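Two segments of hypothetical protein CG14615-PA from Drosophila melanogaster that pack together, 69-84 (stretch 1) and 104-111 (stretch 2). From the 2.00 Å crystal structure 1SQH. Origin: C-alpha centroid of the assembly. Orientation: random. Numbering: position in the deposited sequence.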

# COMPACT_ATOMS: atom_id res chain seq x y z
N TYR A 69 -10.45 7.77 -10.79
CA TYR A 69 -11.48 8.69 -11.25
C TYR A 69 -11.06 10.14 -11.05
O TYR A 69 -10.12 10.43 -10.33
CB TYR A 69 -12.79 8.50 -10.46
CG TYR A 69 -13.37 7.11 -10.47
CD1 TYR A 69 -12.86 6.11 -9.64
CD2 TYR A 69 -14.45 6.79 -11.29
CE1 TYR A 69 -13.42 4.83 -9.62
CE2 TYR A 69 -15.02 5.52 -11.28
CZ TYR A 69 -14.50 4.55 -10.45
OH TYR A 69 -15.07 3.29 -10.42
N THR A 70 -11.77 11.06 -11.70
CA THR A 70 -11.50 12.48 -11.51
C THR A 70 -12.81 13.20 -11.67
O THR A 70 -13.80 12.61 -12.09
CB THR A 70 -10.49 13.06 -12.51
OG1 THR A 70 -10.13 14.38 -12.08
CG2 THR A 70 -11.08 13.14 -13.91
N HIS A 71 -12.83 14.49 -11.33
CA HIS A 71 -14.03 15.30 -11.44
C HIS A 71 -14.49 15.28 -12.90
O HIS A 71 -13.77 15.75 -13.80
CB HIS A 71 -13.73 16.73 -10.97
CG HIS A 71 -14.96 17.57 -10.77
ND1 HIS A 71 -15.94 17.70 -11.72
CD2 HIS A 71 -15.33 18.37 -9.73
CE1 HIS A 71 -16.87 18.54 -11.29
NE2 HIS A 71 -16.52 18.95 -10.08
N ARG A 72 -15.68 14.73 -13.14
CA ARG A 72 -16.24 14.61 -14.48
C ARG A 72 -16.26 15.92 -15.28
O ARG A 72 -16.25 15.90 -16.51
CB ARG A 72 -17.65 14.01 -14.39
CG ARG A 72 -18.40 13.88 -15.72
CD ARG A 72 -19.47 12.80 -15.61
NE ARG A 72 -18.88 11.47 -15.77
CZ ARG A 72 -19.42 10.34 -15.32
NH1 ARG A 72 -20.56 10.36 -14.66
NH2 ARG A 72 -18.79 9.18 -15.51
N ARG A 73 -16.28 17.05 -14.58
CA ARG A 73 -16.29 18.35 -15.23
C ARG A 73 -15.05 19.16 -14.87
O ARG A 73 -15.10 20.39 -14.79
CB ARG A 73 -17.54 19.14 -14.83
CG ARG A 73 -18.84 18.40 -15.06
CD ARG A 73 -20.02 19.34 -14.89
NE ARG A 73 -19.95 20.06 -13.62
CZ ARG A 73 -20.16 19.49 -12.44
NH1 ARG A 73 -20.46 18.20 -12.36
NH2 ARG A 73 -20.05 20.22 -11.33
N GLY A 74 -13.94 18.47 -14.64
CA GLY A 74 -12.70 19.15 -14.31
C GLY A 74 -11.55 18.56 -15.10
O GLY A 74 -11.73 17.55 -15.78
N ASN A 75 -10.38 19.18 -15.03
CA ASN A 75 -9.22 18.65 -15.75
C ASN A 75 -8.28 18.02 -14.72
O ASN A 75 -7.69 18.72 -13.89
CB ASN A 75 -8.48 19.76 -16.50
CG ASN A 75 -7.55 19.21 -17.56
OD1 ASN A 75 -6.81 18.27 -17.31
ND2 ASN A 75 -7.58 19.80 -18.74
N PHE A 76 -8.12 16.70 -14.78
CA PHE A 76 -7.27 16.03 -13.82
C PHE A 76 -5.82 16.51 -13.85
O PHE A 76 -5.06 16.25 -12.92
CB PHE A 76 -7.35 14.50 -14.00
CG PHE A 76 -6.55 13.96 -15.17
CD1 PHE A 76 -5.19 13.68 -15.03
CD2 PHE A 76 -7.17 13.70 -16.39
CE1 PHE A 76 -4.46 13.13 -16.09
CE2 PHE A 76 -6.44 13.15 -17.45
CZ PHE A 76 -5.08 12.86 -17.30
N ARG A 77 -5.46 17.22 -14.92
CA ARG A 77 -4.09 17.72 -15.06
C ARG A 77 -3.76 19.01 -14.30
O ARG A 77 -2.64 19.18 -13.84
CB ARG A 77 -3.77 17.96 -16.54
CG ARG A 77 -3.69 16.70 -17.38
CD ARG A 77 -3.92 17.03 -18.85
NE ARG A 77 -5.29 16.70 -19.25
CZ ARG A 77 -5.63 15.56 -19.85
NH1 ARG A 77 -4.70 14.65 -20.14
NH2 ARG A 77 -6.90 15.31 -20.13
N THR A 78 -4.73 19.91 -14.15
CA THR A 78 -4.44 21.16 -13.47
C THR A 78 -4.10 21.01 -11.99
O THR A 78 -3.19 21.67 -11.50
CB THR A 78 -5.62 22.16 -13.61
OG1 THR A 78 -6.56 21.94 -12.56
CG2 THR A 78 -6.32 21.97 -14.94
N TRP A 79 -4.82 20.15 -11.28
CA TRP A 79 -4.57 19.97 -9.84
C TRP A 79 -4.25 18.53 -9.43
O TRP A 79 -4.11 18.24 -8.24
CB TRP A 79 -5.79 20.43 -9.02
CG TRP A 79 -6.28 21.82 -9.32
CD1 TRP A 79 -7.55 22.18 -9.68
CD2 TRP A 79 -5.53 23.04 -9.22
NE1 TRP A 79 -7.63 23.55 -9.82
CE2 TRP A 79 -6.41 24.10 -9.55
CE3 TRP A 79 -4.20 23.34 -8.90
CZ2 TRP A 79 -6.00 25.44 -9.55
CZ3 TRP A 79 -3.79 24.67 -8.90
CH2 TRP A 79 -4.69 25.70 -9.23
N GLY A 80 -4.17 17.64 -10.42
CA GLY A 80 -3.89 16.24 -10.15
C GLY A 80 -4.98 15.58 -9.32
O GLY A 80 -4.75 14.54 -8.69
N THR A 81 -6.17 16.16 -9.34
CA THR A 81 -7.30 15.65 -8.56
C THR A 81 -7.73 14.24 -8.97
O THR A 81 -8.10 14.00 -10.12
CB THR A 81 -8.52 16.62 -8.66
OG1 THR A 81 -8.13 17.93 -8.23
CG2 THR A 81 -9.67 16.15 -7.77
N TYR A 82 -7.67 13.30 -8.03
CA TYR A 82 -8.05 11.94 -8.35
C TYR A 82 -8.61 11.21 -7.14
O TYR A 82 -8.41 11.60 -5.98
CB TYR A 82 -6.85 11.17 -8.90
CG TYR A 82 -6.05 10.43 -7.85
CD1 TYR A 82 -6.30 9.09 -7.58
CD2 TYR A 82 -5.08 11.09 -7.11
CE1 TYR A 82 -5.58 8.41 -6.59
CE2 TYR A 82 -4.36 10.42 -6.11
CZ TYR A 82 -4.61 9.08 -5.86
OH TYR A 82 -3.89 8.43 -4.89
N VAL A 83 -9.33 10.14 -7.42
CA VAL A 83 -9.90 9.31 -6.39
C VAL A 83 -9.83 7.93 -7.00
O VAL A 83 -10.25 7.73 -8.14
CB VAL A 83 -11.40 9.65 -6.08
CG1 VAL A 83 -11.96 8.65 -5.07
CG2 VAL A 83 -11.52 11.07 -5.53
N SER A 84 -9.25 7.00 -6.24
CA SER A 84 -9.15 5.62 -6.70
C SER A 84 -10.03 4.74 -5.81
O SER A 84 -10.24 5.04 -4.63
CB SER A 84 -7.70 5.13 -6.64
OG SER A 84 -7.16 5.36 -5.36
N ALA A 104 -11.15 22.68 -3.31
CA ALA A 104 -12.58 22.63 -3.60
C ALA A 104 -12.95 21.48 -4.55
O ALA A 104 -13.84 20.67 -4.26
CB ALA A 104 -13.02 23.96 -4.19
N GLU A 105 -12.26 21.42 -5.69
CA GLU A 105 -12.51 20.39 -6.69
C GLU A 105 -12.56 18.99 -6.09
O GLU A 105 -13.45 18.20 -6.42
CB GLU A 105 -11.44 20.45 -7.78
CG GLU A 105 -11.61 19.43 -8.88
CD GLU A 105 -10.70 19.69 -10.05
OE1 GLU A 105 -11.00 20.62 -10.83
OE2 GLU A 105 -9.68 18.99 -10.19
N LEU A 106 -11.61 18.69 -5.22
CA LEU A 106 -11.55 17.38 -4.59
C LEU A 106 -12.78 17.10 -3.73
O LEU A 106 -13.46 16.09 -3.92
CB LEU A 106 -10.29 17.26 -3.73
CG LEU A 106 -10.21 16.03 -2.80
CD1 LEU A 106 -10.17 14.76 -3.61
CD2 LEU A 106 -8.98 16.14 -1.91
N TRP A 107 -13.06 18.00 -2.79
CA TRP A 107 -14.20 17.82 -1.90
C TRP A 107 -15.52 17.83 -2.64
O TRP A 107 -16.50 17.24 -2.18
CB TRP A 107 -14.18 18.87 -0.80
CG TRP A 107 -13.07 18.64 0.16
CD1 TRP A 107 -11.95 19.39 0.33
CD2 TRP A 107 -12.95 17.52 1.05
NE1 TRP A 107 -11.13 18.81 1.28
CE2 TRP A 107 -11.72 17.66 1.73
CE3 TRP A 107 -13.75 16.41 1.33
CZ2 TRP A 107 -11.28 16.73 2.68
CZ3 TRP A 107 -13.31 15.47 2.28
CH2 TRP A 107 -12.09 15.65 2.94
N GLU A 108 -15.55 18.49 -3.79
CA GLU A 108 -16.76 18.50 -4.59
C GLU A 108 -16.96 17.04 -5.00
O GLU A 108 -18.07 16.50 -4.95
CB GLU A 108 -16.57 19.39 -5.82
CG GLU A 108 -17.84 19.77 -6.53
CD GLU A 108 -17.61 20.93 -7.48
OE1 GLU A 108 -17.15 21.99 -7.01
OE2 GLU A 108 -17.89 20.78 -8.69
N CYS A 109 -15.85 16.40 -5.37
CA CYS A 109 -15.87 15.00 -5.77
C CYS A 109 -16.29 14.08 -4.63
O CYS A 109 -17.23 13.29 -4.77
CB CYS A 109 -14.48 14.57 -6.25
SG CYS A 109 -14.04 15.07 -7.92
N LEU A 110 -15.58 14.16 -3.51
CA LEU A 110 -15.86 13.29 -2.38
C LEU A 110 -17.26 13.45 -1.79
O LEU A 110 -17.85 12.48 -1.34
CB LEU A 110 -14.80 13.48 -1.28
CG LEU A 110 -13.34 13.11 -1.59
CD1 LEU A 110 -12.52 13.29 -0.32
CD2 LEU A 110 -13.23 11.67 -2.08
N GLU A 111 -17.78 14.68 -1.80
CA GLU A 111 -19.09 14.95 -1.24
C GLU A 111 -20.26 14.63 -2.18
O GLU A 111 -21.31 14.16 -1.74
CB GLU A 111 -19.17 16.42 -0.79
CG GLU A 111 -18.10 16.81 0.21
CD GLU A 111 -18.07 18.30 0.49
OE1 GLU A 111 -18.23 19.09 -0.47
OE2 GLU A 111 -17.86 18.69 1.67
O HOH W 1 -9.67 20.67 -12.91
O HOH W 2 -7.29 18.67 -11.12

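The directional links between the two stretches are made by charged and polar side chains. Glu105 and Glu108 lie one helical turn apart, and both direct CA-to-CB toward stretch 1. His71 NE2 donates to Glu108 OE2 at 2.7 Å with a nearly straight N-H...acceptor angle of 174°, so the carboxylate oxygen lies at the ring edge, where the nitrogen's hydrogen points. The other ring nitrogen is used as well: His71 ND1 accepts from Arg73 N at 3.0 Å, within a type I turn. Histidine suits this place because one ring can accept from its own turn and donate to the helix. Arg73 adds a long salt bridge, its NH2 3.5 Å from Glu108 OE2.

Glu105 also reaches residues that follow the turn. Its OE2 accepts from Thr81 OG1 at 2.7 Å, and two waters extend its hold on this segment. Water 1 donates to Glu105 OE1 (2.5 Å) and accepts from Asn75 N (2.7 Å); water 2 donates to Glu105 OE2 (2.6 Å) and to Asn75 O (2.8 Å), while accepting from Trp79 N (2.9 Å). A carboxylate, rich in lone pairs, suits this place: it takes hydrogen bonds from a hydroxyl and two waters, and the waters in turn accept from backbone NH groups. Gly74 keeps this space open: an ideal CB there would lie 2.9 Å from Glu105 OE1, a clash.

Apolar packing completes the contact. Val83 CG2 meets Leu110 CD2 at 3.9 Å and Leu106 CD1 at 4.4 Å; both leucines set out sideways, but their ends come nearer to stretch 1. Thr81 serves both kinds of contact, its CG2 lying 3.9 Å from Leu106 CA while its hydroxyl binds Glu105. Cys109, small and pointing toward stretch 1, allows a close approach: its SG is 3.5 Å from His71 CB and sits obliquely to the imidazole, 4.6 Å from the ring centroid.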